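Local coordinates for periplasmic sugar-binding protein (Chloroflexus aurantiacus, PDB 4RXU), which binds beta-D-glucopyranose in the cleft between two lobes and probably serves as the solute-binding component of an ABC-type sugar transporter, at residues A[166-169]-A[170-174]; A[175-178]-A[179-183]; A[204-208]-A[209-213]; A[249-252]-A[253-257]. All blocks are in the same frame, centred on the assembly; numbering follows the deposited sequence.

Interaction 1 of 4, residues A[166-169]-A[170-174]. With BGC (beta-D-glucopyranose), chain C.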
loop_
_atom_site.group_PDB
_atom_site.type_symbol
_atom_site.label_atom_id
_atom_site.label_comp_id
_atom_site.label_asym_id
_atom_site.label_seq_id
_atom_site.Cartn_x
_atom_site.Cartn_y
_atom_site.Cartn_z
ATOM N N ASP A 166 -4.914 -5.531 -6.338
ATOM C CA ASP A 166 -5.015 -4.763 -5.089
ATOM C C ASP A 166 -5.717 -3.448 -5.376
ATOM O O ASP A 166 -5.182 -2.612 -6.094
ATOM C CB ASP A 166 -3.583 -4.504 -4.594
ATOM C CG ASP A 166 -3.511 -3.698 -3.339
ATOM O OD1 ASP A 166 -4.568 -3.361 -2.754
ATOM O OD2 ASP A 166 -2.345 -3.433 -2.946
ATOM N N ASN A 167 -6.914 -3.246 -4.843
ATOM C CA ASN A 167 -7.579 -1.955 -5.054
ATOM C C ASN A 167 -6.716 -0.775 -4.613
ATOM O O ASN A 167 -6.819 0.331 -5.157
ATOM C CB ASN A 167 -8.922 -1.935 -4.340
ATOM C CG ASN A 167 -9.739 -0.730 -4.686
ATOM O OD1 ASN A 167 -10.091 -0.515 -5.852
ATOM N ND2 ASN A 167 -10.079 0.054 -3.676
ATOM N N ASN A 168 -5.901 -0.982 -3.588
ATOM C CA ASN A 168 -5.032 0.112 -3.139
ATOM C C ASN A 168 -4.067 0.556 -4.229
ATOM O O ASN A 168 -3.686 1.708 -4.253
ATOM C CB ASN A 168 -4.233 -0.282 -1.895
ATOM C CG ASN A 168 -5.074 -0.372 -0.651
ATOM O OD1 ASN A 168 -6.185 0.124 -0.591
ATOM N ND2 ASN A 168 -4.503 -0.959 0.381
ATOM N N ALA A 169 -3.666 -0.344 -5.124
ATOM C CA ALA A 169 -2.759 0.048 -6.209
ATOM C C ALA A 169 -3.412 1.136 -7.061
ATOM O O ALA A 169 -2.757 2.062 -7.493
ATOM C CB ALA A 169 -2.359 -1.147 -7.048
ATOM N N PHE A 170 -4.714 1.018 -7.289
ATOM C CA PHE A 170 -5.439 2.044 -8.041
ATOM C C PHE A 170 -5.536 3.323 -7.227
ATOM O O PHE A 170 -5.408 4.440 -7.773
ATOM C CB PHE A 170 -6.831 1.543 -8.420
ATOM C CG PHE A 170 -6.831 0.571 -9.558
ATOM C CD1 PHE A 170 -6.630 -0.766 -9.323
ATOM C CD2 PHE A 170 -7.016 0.998 -10.855
ATOM C CE1 PHE A 170 -6.627 -1.673 -10.367
ATOM C CE2 PHE A 170 -7.003 0.096 -11.897
ATOM C CZ PHE A 170 -6.812 -1.244 -11.650
ATOM N N LEU A 171 -5.774 3.193 -5.925
ATOM C CA LEU A 171 -5.884 4.389 -5.059
ATOM C C LEU A 171 -4.545 5.119 -4.961
ATOM O O LEU A 171 -4.486 6.346 -5.069
ATOM C CB LEU A 171 -6.408 4.044 -3.654
ATOM C CG LEU A 171 -7.835 3.479 -3.651
ATOM C CD1 LEU A 171 -8.266 2.939 -2.284
ATOM C CD2 LEU A 171 -8.799 4.557 -4.125
ATOM N N PHE A 172 -3.463 4.381 -4.771
ATOM C CA PHE A 172 -2.163 5.024 -4.694
ATOM C C PHE A 172 -1.855 5.709 -6.024
ATOM O O PHE A 172 -1.296 6.793 -6.061
ATOM C CB PHE A 172 -1.046 4.031 -4.424
ATOM C CG PHE A 172 -1.182 3.244 -3.157
ATOM C CD1 PHE A 172 -1.617 3.800 -1.955
ATOM C CD2 PHE A 172 -0.796 1.923 -3.169
ATOM C CE1 PHE A 172 -1.715 3.015 -0.804
ATOM C CE2 PHE A 172 -0.867 1.155 -2.032
ATOM C CZ PHE A 172 -1.330 1.690 -0.851
ATOM N N PHE A 173 -2.178 5.039 -7.127
ATOM C CA PHE A 173 -1.877 5.620 -8.415
ATOM C C PHE A 173 -2.734 6.882 -8.638
ATOM O O PHE A 173 -2.242 7.913 -9.132
ATOM C CB PHE A 173 -2.095 4.661 -9.564
ATOM C CG PHE A 173 -1.638 5.231 -10.857
ATOM C CD1 PHE A 173 -0.299 5.238 -11.189
ATOM C CD2 PHE A 173 -2.548 5.875 -11.686
ATOM C CE1 PHE A 173 0.122 5.840 -12.368
ATOM C CE2 PHE A 173 -2.143 6.455 -12.847
ATOM C CZ PHE A 173 -0.810 6.466 -13.176
ATOM N N GLU A 174 -4.016 6.796 -8.312
ATOM C CA GLU A 174 -4.887 7.954 -8.499
ATOM C C GLU A 174 -4.363 9.150 -7.695
ATOM O O GLU A 174 -4.336 10.271 -8.187
ATOM C CB GLU A 174 -6.331 7.638 -8.085
ATOM C CG GLU A 174 -7.256 8.853 -8.185
ATOM C CD GLU A 174 -8.688 8.575 -7.767
ATOM O OE1 GLU A 174 -9.087 7.391 -7.640
ATOM O OE2 GLU A 174 -9.437 9.557 -7.587
HETATM C C2 BGC C . -0.513 -2.098 1.179
HETATM C C3 BGC C . 0.908 -1.571 1.145
HETATM C C4 BGC C . 1.843 -2.680 0.687
HETATM C C5 BGC C . 1.358 -3.308 -0.620
HETATM C C6 BGC C . 2.155 -4.523 -1.039
HETATM C C1 BGC C . -0.789 -2.531 -0.251
HETATM O O1 BGC C . -2.135 -2.832 -0.473
HETATM O O2 BGC C . -1.397 -1.055 1.606
HETATM O O3 BGC C . 1.244 -1.123 2.455
HETATM O O4 BGC C . 3.132 -2.100 0.406
HETATM O O5 BGC C . 0.001 -3.692 -0.511
HETATM O O6 BGC C . 2.293 -5.464 0.029
#
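The first turns of helix 167-185 form one wall of the glucose pocket, and here Asn-168 and Phe-172, one turn apart, meet both each other and the sugar. Asp-166 is the N-cap: its OD1 accepts from Asn-168 N at 2.9 Å, the donor standing well above the carboxylate plane, while its OD2 takes a hydrogen bond from O1 of the sugar at 2.6 Å. One carboxylate thus closes the helix start and grips the anomeric hydroxyl, and Trp-222 NE1 also bonds to OD2. Asn-168 ND2 reaches sugar O1 at 3.1 Å and, more weakly, O2; the same amide nitrogen donates to the backbone oxygen of Asp-118, which helps fix its rotation.

Phe-172 N closes the turn with a nearly straight bond of 2.7 Å to Asn-168 O. With its CG beside the backbone N (chi1 -59°), the Phe-172 ring folds back over this turn, and Asn-168 O lies 3.0 Å above one face, offset toward the rim. Phe-172 CZ then lies 3.7 Å from Asn-168 CB, and the ring presents its edge to the sugar, with O2 close to the ring plane. Replacing Phe-172 by an alanine would probably leave the Asn-168 side chain without this lateral support and open a gap beside sugar O2. Leu-171 CD1 packs against the amide of Asn-167 on the same turn.

A helix start turned toward the ligand in the interlobe cleft is consistent with the periplasmic sugar-binding protein fold.

Interaction 2 of 4, residues A[175-178]-A[179-183]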
loop_
_atom_site.group_PDB
_atom_site.type_symbol
_atom_site.label_atom_id
_atom_site.label_comp_id
_atom_site.label_asym_id
_atom_site.label_seq_id
_atom_site.Cartn_x
_atom_site.Cartn_y
_atom_site.Cartn_z
ATOM N N GLY A 175 -4.036 8.926 -6.427
ATOM C CA GLY A 175 -3.588 10.020 -5.565
ATOM C C GLY A 175 -2.364 10.709 -6.150
ATOM O O GLY A 175 -2.231 11.980 -6.172
ATOM N N ALA A 176 -1.466 9.882 -6.675
ATOM C CA ALA A 176 -0.252 10.418 -7.314
ATOM C C ALA A 176 -0.552 11.134 -8.621
ATOM O O ALA A 176 -0.031 12.216 -8.897
ATOM C CB ALA A 176 0.760 9.301 -7.554
ATOM N N TRP A 177 -1.385 10.511 -9.441
ATOM C CA TRP A 177 -1.710 11.060 -10.757
ATOM C C TRP A 177 -2.330 12.442 -10.636
ATOM O O TRP A 177 -2.079 13.337 -11.458
ATOM C CB TRP A 177 -2.695 10.148 -11.481
ATOM C CG TRP A 177 -3.011 10.597 -12.886
ATOM C CD1 TRP A 177 -4.161 11.184 -13.311
ATOM C CD2 TRP A 177 -2.147 10.501 -14.041
ATOM N NE1 TRP A 177 -4.076 11.454 -14.662
ATOM C CE2 TRP A 177 -2.862 11.024 -15.138
ATOM C CE3 TRP A 177 -0.856 9.991 -14.258
ATOM C CZ2 TRP A 177 -2.314 11.073 -16.437
ATOM C CZ3 TRP A 177 -0.315 10.027 -15.543
ATOM C CH2 TRP A 177 -1.045 10.569 -16.616
ATOM N N LYS A 178 -3.169 12.613 -9.623
ATOM C CA LYS A 178 -3.866 13.884 -9.471
ATOM C C LYS A 178 -2.961 15.017 -9.018
ATOM O O LYS A 178 -3.364 16.174 -9.084
ATOM C CB LYS A 178 -5.132 13.726 -8.640
ATOM C CG LYS A 178 -6.076 12.743 -9.345
ATOM C CD LYS A 178 -7.491 12.933 -8.946
ATOM C CE LYS A 178 -8.475 12.276 -9.880
ATOM N NZ LYS A 178 -9.750 12.232 -9.122
ATOM N N VAL A 179 -1.738 14.677 -8.603
ATOM C CA VAL A 179 -0.683 15.661 -8.374
ATOM C C VAL A 179 0.262 15.764 -9.567
ATOM O O VAL A 179 0.669 16.866 -9.966
ATOM C CB VAL A 179 0.096 15.311 -7.079
ATOM C CG1 VAL A 179 1.370 16.139 -6.934
ATOM C CG2 VAL A 179 -0.798 15.485 -5.856
ATOM N N LEU A 180 0.639 14.625 -10.125
ATOM C CA LEU A 180 1.587 14.651 -11.235
ATOM C C LEU A 180 1.025 15.166 -12.564
ATOM O O LEU A 180 1.736 15.827 -13.316
ATOM C CB LEU A 180 2.229 13.277 -11.459
ATOM C CG LEU A 180 3.029 12.692 -10.305
ATOM C CD1 LEU A 180 3.308 11.212 -10.544
ATOM C CD2 LEU A 180 4.324 13.447 -10.086
ATOM N N GLN A 181 -0.235 14.855 -12.851
ATOM C CA GLN A 181 -0.774 15.145 -14.163
ATOM C C GLN A 181 -0.679 16.642 -14.526
ATOM O O GLN A 181 -0.242 16.981 -15.633
ATOM C CB GLN A 181 -2.193 14.576 -14.323
ATOM C CG GLN A 181 -2.818 14.822 -15.691
ATOM C CD GLN A 181 -3.383 16.237 -15.864
ATOM O OE1 GLN A 181 -3.924 16.830 -14.918
ATOM N NE2 GLN A 181 -3.284 16.769 -17.087
ATOM N N PRO A 182 -1.045 17.540 -13.598
ATOM C CA PRO A 182 -0.878 18.946 -13.963
ATOM C C PRO A 182 0.569 19.323 -14.246
ATOM O O PRO A 182 0.828 20.193 -15.057
ATOM C CB PRO A 182 -1.343 19.686 -12.716
ATOM C CG PRO A 182 -2.301 18.763 -12.063
ATOM C CD PRO A 182 -1.816 17.382 -12.353
ATOM N N LYS A 183 1.496 18.695 -13.539
ATOM C CA LYS A 183 2.925 18.963 -13.724
ATOM C C LYS A 183 3.557 18.253 -14.920
ATOM O O LYS A 183 4.693 18.516 -15.281
ATOM C CB LYS A 183 3.668 18.639 -12.429
ATOM C CG LYS A 183 3.134 19.445 -11.247
ATOM C CD LYS A 183 3.154 20.939 -11.467
ATOM C CE LYS A 183 4.571 21.425 -11.626
ATOM N NZ LYS A 183 4.530 22.883 -11.927
#
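Between 175-178 and 179-183 the backbone of helix 167-185 runs on with a kink, for Val-179 N and Pro-182 N lack the usual bond to the preceding turn. This helix is the connection of a beta-alpha-beta unit between strands 155-159 and 189-191. Ala-176 O takes two donors at the kink: Leu-180 N at 2.8 Å, nearly in line with the carbonyl, and Val-179 N at 3.0 Å, from well above the carbonyl plane. Gln-181 N bonds to Trp-177 O, whereas Pro-182, next in the chain, has no N-H to offer and places its CD 3.8 Å from Lys-178 O.

The principal side-chain pair is Trp-177 with Gln-181. Both have CG anti to the backbone N (chi1 -176° for Trp-177), which sends the indole forward along the helix to meet the glutamine one turn later. The Gln-181 chain bends at chi2 (-79°), and its amide, inclined to the indole plane, reaches the backbone oxygen of Gln-201. Trp-177 NE1 is likewise satisfied by a backbone oxygen, that of Lys-203. Ala-176 and Leu-180 make a looser apolar pair and both also touch Leu-249 of the inner strand 246-249. Over the indole, the glutamine methylene forms a CH-pi contact: Gln-181 CB lies 3.8 Å from the centroid of the Trp-177 five-membered ring, 18° off its normal.

Interaction 3 of 4, residues A[204-208]-A[209-213]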
loop_
_atom_site.group_PDB
_atom_site.type_symbol
_atom_site.label_atom_id
_atom_site.label_comp_id
_atom_site.label_asym_id
_atom_site.label_seq_id
_atom_site.Cartn_x
_atom_site.Cartn_y
_atom_site.Cartn_z
ATOM N N LEU A 204 -7.022 14.596 -16.233
ATOM C CA LEU A 204 -6.837 14.489 -14.791
ATOM C C LEU A 204 -7.637 13.329 -14.182
ATOM O O LEU A 204 -7.133 12.606 -13.343
ATOM C CB LEU A 204 -7.211 15.799 -14.125
ATOM C CG LEU A 204 -7.063 15.878 -12.601
ATOM C CD1 LEU A 204 -5.598 15.806 -12.173
ATOM C CD2 LEU A 204 -7.748 17.154 -12.102
ATOM N N ASP A 205 -8.896 13.178 -14.588
ATOM C CA ASP A 205 -9.804 12.151 -14.014
ATOM C C ASP A 205 -9.845 10.914 -14.866
ATOM O O ASP A 205 -10.682 10.778 -15.749
ATOM C CB ASP A 205 -11.228 12.675 -13.935
ATOM C CG ASP A 205 -11.385 13.741 -12.937
ATOM O OD1 ASP A 205 -10.395 14.054 -12.257
ATOM O OD2 ASP A 205 -12.507 14.265 -12.836
ATOM N N LEU A 206 -8.935 10.011 -14.599
ATOM C CA LEU A 206 -8.885 8.768 -15.319
ATOM C C LEU A 206 -9.968 7.798 -14.853
ATOM O O LEU A 206 -10.289 7.673 -13.670
ATOM C CB LEU A 206 -7.534 8.096 -15.118
ATOM C CG LEU A 206 -6.319 8.918 -15.502
ATOM C CD1 LEU A 206 -5.074 8.082 -15.252
ATOM C CD2 LEU A 206 -6.400 9.349 -16.956
ATOM N N THR A 207 -10.501 7.061 -15.804
ATOM C CA THR A 207 -11.377 5.955 -15.446
ATOM C C THR A 207 -10.526 4.793 -14.895
ATOM O O THR A 207 -9.295 4.740 -15.078
ATOM C CB THR A 207 -12.179 5.432 -16.644
ATOM O OG1 THR A 207 -11.291 4.809 -17.564
ATOM C CG2 THR A 207 -12.978 6.551 -17.358
ATOM N N ARG A 208 -11.177 3.831 -14.270
ATOM C CA ARG A 208 -10.463 2.675 -13.772
ATOM C C ARG A 208 -9.797 1.901 -14.904
ATOM O O ARG A 208 -8.680 1.458 -14.764
ATOM C CB ARG A 208 -11.409 1.764 -13.000
ATOM C CG ARG A 208 -10.692 0.594 -12.350
ATOM C CD ARG A 208 -11.643 -0.263 -11.527
ATOM N NE ARG A 208 -11.097 -1.593 -11.383
ATOM C CZ ARG A 208 -10.496 -2.068 -10.305
ATOM N NH1 ARG A 208 -10.360 -1.321 -9.206
ATOM N NH2 ARG A 208 -10.031 -3.305 -10.358
ATOM N N ASP A 209 -10.487 1.767 -16.023
ATOM C CA ASP A 209 -9.945 1.043 -17.180
ATOM C C ASP A 209 -8.740 1.787 -17.756
ATOM O O ASP A 209 -7.764 1.175 -18.217
ATOM C CB ASP A 209 -11.007 0.897 -18.267
ATOM C CG ASP A 209 -11.973 -0.221 -18.009
ATOM O OD1 ASP A 209 -11.848 -0.908 -16.984
ATOM O OD2 ASP A 209 -12.885 -0.394 -18.845
ATOM N N GLU A 210 -8.802 3.120 -17.758
ATOM C CA GLU A 210 -7.649 3.904 -18.211
ATOM C C GLU A 210 -6.461 3.753 -17.262
ATOM O O GLU A 210 -5.343 3.493 -17.716
ATOM C CB GLU A 210 -7.992 5.375 -18.382
ATOM C CG GLU A 210 -8.901 5.634 -19.563
ATOM C CD GLU A 210 -9.576 7.003 -19.544
ATOM O OE1 GLU A 210 -9.639 7.650 -18.466
ATOM O OE2 GLU A 210 -10.111 7.406 -20.615
ATOM N N MET A 211 -6.712 3.885 -15.956
ATOM C CA MET A 211 -5.641 3.675 -14.977
ATOM C C MET A 211 -5.051 2.268 -15.148
ATOM O O MET A 211 -3.836 2.068 -15.055
ATOM C CB MET A 211 -6.121 3.809 -13.541
ATOM C CG MET A 211 -6.374 5.211 -13.064
ATOM S SD MET A 211 -6.591 5.298 -11.256
ATOM C CE MET A 211 -8.364 5.170 -11.226
ATOM N N ALA A 212 -5.917 1.293 -15.409
ATOM C CA ALA A 212 -5.471 -0.086 -15.514
ATOM C C ALA A 212 -4.510 -0.285 -16.684
ATOM O O ALA A 212 -3.662 -1.132 -16.629
ATOM C CB ALA A 212 -6.655 -1.022 -15.624
ATOM N N LYS A 213 -4.678 0.477 -17.761
ATOM C CA LYS A 213 -3.739 0.418 -18.912
ATOM C C LYS A 213 -2.362 0.953 -18.525
ATOM O O LYS A 213 -1.345 0.413 -18.926
ATOM C CB LYS A 213 -4.250 1.198 -20.130
ATOM C CG LYS A 213 -5.534 0.631 -20.712
ATOM C CD LYS A 213 -5.841 1.199 -22.071
ATOM C CE LYS A 213 -6.438 2.568 -21.967
ATOM N NZ LYS A 213 -6.650 3.088 -23.346
#
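A capping box starts helix 208-218, at the surface where the loop after helix 195-199 turns into it; its two members are Thr-207, the N-cap, and Glu-210. The exchange is reciprocal. Thr-207 OG1 accepts from Glu-210 N at 3.0 Å, and Glu-210 OE1 accepts from Thr-207 N at 2.9 Å along an almost straight N-H path (170°), the donor lying above the carboxylate plane. Thr-207 can do this because OG1 sits between its own backbone N and carbonyl carbon (chi1 68°), over the start of the helix, while CG2 is turned to the Glu-210 carboxylate. The glutamate has its CG beside the backbone N and is extended beyond it, which carries the carboxylate back toward the cap; Thr-207 OG1 lies 3.2 Å from Glu-210 CG. The first regular helical bond, Met-211 N to Thr-207 O, measures 2.9 Å.

Next to the polar box lies an apolar pair: Leu-206, just before the cap, sets CB 3.7 Å from Met-211 CG, with CD1 of the leucine also near that methylene. Leu-206 touches Trp-177 as well, and Met-211 touches Glu-174, both of helix 167-185, so this pair lies against the neighbouring helix. Arg-208, the first helical residue, extends away to a cation-pi contact with Phe-170.

Glu-210 OE2 forms a salt bridge to Lys-203. The carboxylate therefore pairs with an N-H and an ammonium group, and its negative charge beside the helix N-terminus is likely to interact favourably with the helix dipole.

Interaction 4 of 4, residues A[249-252]-A[253-257]. With BGC (beta-D-glucopyranose), chain C.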
loop_
_atom_site.group_PDB
_atom_site.type_symbol
_atom_site.label_atom_id
_atom_site.label_comp_id
_atom_site.label_asym_id
_atom_site.label_seq_id
_atom_site.Cartn_x
_atom_site.Cartn_y
_atom_site.Cartn_z
ATOM N N LEU A 249 8.371 7.578 -9.238
ATOM C CA LEU A 249 7.186 7.259 -8.421
ATOM C C LEU A 249 7.228 5.763 -8.151
ATOM O O LEU A 249 6.714 4.983 -8.944
ATOM C CB LEU A 249 5.889 7.627 -9.144
ATOM C CG LEU A 249 4.641 7.342 -8.284
ATOM C CD1 LEU A 249 4.482 8.357 -7.158
ATOM C CD2 LEU A 249 3.420 7.323 -9.175
ATOM N N ALA A 250 7.897 5.359 -7.078
ATOM C CA ALA A 250 7.928 3.929 -6.696
ATOM C C ALA A 250 6.813 3.734 -5.676
ATOM O O ALA A 250 6.656 4.547 -4.755
ATOM C CB ALA A 250 9.283 3.545 -6.106
ATOM N N PRO A 251 6.027 2.632 -5.808
ATOM C CA PRO A 251 4.775 2.583 -5.038
ATOM C C PRO A 251 4.919 2.099 -3.601
ATOM O O PRO A 251 4.095 2.427 -2.775
ATOM C CB PRO A 251 3.900 1.628 -5.868
ATOM C CG PRO A 251 4.892 0.728 -6.548
ATOM C CD PRO A 251 6.055 1.623 -6.880
ATOM N N ASN A 252 5.962 1.321 -3.295
ATOM C CA ASN A 252 6.202 0.971 -1.895
ATOM C C ASN A 252 7.681 0.804 -1.638
ATOM O O ASN A 252 8.475 0.960 -2.548
ATOM C CB ASN A 252 5.392 -0.260 -1.438
ATOM C CG ASN A 252 5.973 -1.583 -1.904
ATOM O OD1 ASN A 252 6.870 -1.649 -2.756
ATOM N ND2 ASN A 252 5.417 -2.671 -1.369
ATOM N N ASP A 253 8.051 0.453 -0.412
ATOM C CA ASP A 253 9.473 0.413 -0.031
ATOM C C ASP A 253 10.312 -0.624 -0.758
ATOM O O ASP A 253 11.374 -0.295 -1.304
ATOM C CB ASP A 253 9.608 0.253 1.475
ATOM C CG ASP A 253 9.390 1.564 2.210
ATOM O OD1 ASP A 253 9.302 2.624 1.556
ATOM O OD2 ASP A 253 9.360 1.537 3.454
ATOM N N GLY A 254 9.865 -1.878 -0.769
ATOM C CA GLY A 254 10.696 -2.888 -1.395
ATOM C C GLY A 254 10.873 -2.606 -2.874
ATOM O O GLY A 254 11.965 -2.736 -3.421
ATOM N N THR A 255 9.786 -2.245 -3.552
ATOM C CA THR A 255 9.917 -1.939 -4.973
ATOM C C THR A 255 10.786 -0.684 -5.200
ATOM O O THR A 255 11.535 -0.621 -6.174
ATOM C CB THR A 255 8.541 -1.804 -5.675
ATOM O OG1 THR A 255 7.789 -0.706 -5.130
ATOM C CG2 THR A 255 7.732 -3.100 -5.610
ATOM N N ALA A 256 10.693 0.293 -4.287
ATOM C CA ALA A 256 11.569 1.469 -4.326
ATOM C C ALA A 256 13.050 1.102 -4.269
ATOM O O ALA A 256 13.860 1.669 -5.015
ATOM C CB ALA A 256 11.226 2.425 -3.199
ATOM N N ARG A 257 13.413 0.176 -3.393
ATOM C CA ARG A 257 14.818 -0.195 -3.270
ATOM C C ARG A 257 15.269 -0.903 -4.532
ATOM O O ARG A 257 16.376 -0.665 -5.005
ATOM C CB ARG A 257 15.047 -1.044 -2.026
ATOM C CG ARG A 257 14.760 -0.297 -0.722
ATOM C CD ARG A 257 15.353 -1.010 0.491
ATOM N NE ARG A 257 14.997 -2.439 0.534
ATOM C CZ ARG A 257 13.820 -2.918 0.930
ATOM N NH1 ARG A 257 12.885 -2.082 1.374
ATOM N NH2 ARG A 257 13.569 -4.246 0.871
HETATM C C2 BGC C . -0.513 -2.098 1.179
HETATM C C3 BGC C . 0.908 -1.571 1.145
HETATM C C4 BGC C . 1.843 -2.680 0.687
HETATM C C5 BGC C . 1.358 -3.308 -0.620
HETATM C C6 BGC C . 2.155 -4.523 -1.039
HETATM C C1 BGC C . -0.789 -2.531 -0.251
HETATM O O1 BGC C . -2.135 -2.832 -0.473
HETATM O O2 BGC C . -1.397 -1.055 1.606
HETATM O O3 BGC C . 1.244 -1.123 2.455
HETATM O O4 BGC C . 3.132 -2.100 0.406
HETATM O O5 BGC C . 0.001 -3.692 -0.511
HETATM O O6 BGC C . 2.293 -5.464 0.029
#
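Asn-252 and Thr-255 lock together at the start of helix 253-264, where the asparagine is the N-cap and also a sugar ligand. Its CG lies between the backbone N and the carbonyl carbon (chi1 78°), a conformation that swings OD1 over the first turn and points ND2 into the pocket. Asn-252 OD1 is gripped twice by Thr-255: the backbone N donates at 3.1 Å and the hydroxyl OG1 at 2.7 Å, approaching from opposite faces of the amide plane. Thr-255 adopts the matching first torsion (chi1 63°), which brings OG1 back over the cap, where it also lies 3.4 Å from Pro-251 CD. The two side chains cross at about a right angle.

With its oxygen clamped, Asn-252 presents ND2 to sugar O4 at 2.9 Å, in a nearly straight bond (168°). A leucine in place of Asn-252 would probably leave Thr-255 N and OG1 without their shared acceptor and deprive sugar O4 of this donor. In the same turn, Ala-256 N bonds to Asn-252 O, and Ala-250 CB meets Ala-256 CB at 3.7 Å, packing the incoming chain against the helix. Asp-253 turns to other partners, among them Thr-295 and Glu-280 N.

In this alpha/beta lobe the short loop beyond the C-terminal end of strand 246-249 carries the asparagine N-cap into the glucose pocket, consistent with the periplasmic binding protein fold.

Overall arrangement
Interactions 1 and 4 both touch the glucose and hold it from two helix starts: Asp-166 and Asn-168 take the O1 and O2 side, Asn-252 takes O4. Their centres are about 14 Å apart, and Asp-278, Glu-42, Asp-118, Arg-44 and Lys-298 add further hydrogen bonds to the sugar. Interaction 2 continues the helix of interaction 1, its centre about 14 Å from that of interaction 1, and meets interaction 4 through Leu-249, whose CD2 is 3.7 Å from Ala-176 CB. Interaction 3 lies beside both parts of that helix: Phe-170 CE2 is 3.6 Å from Arg-208 O, and Trp-177 NE1 is 3.5 Å from Leu-206 CG.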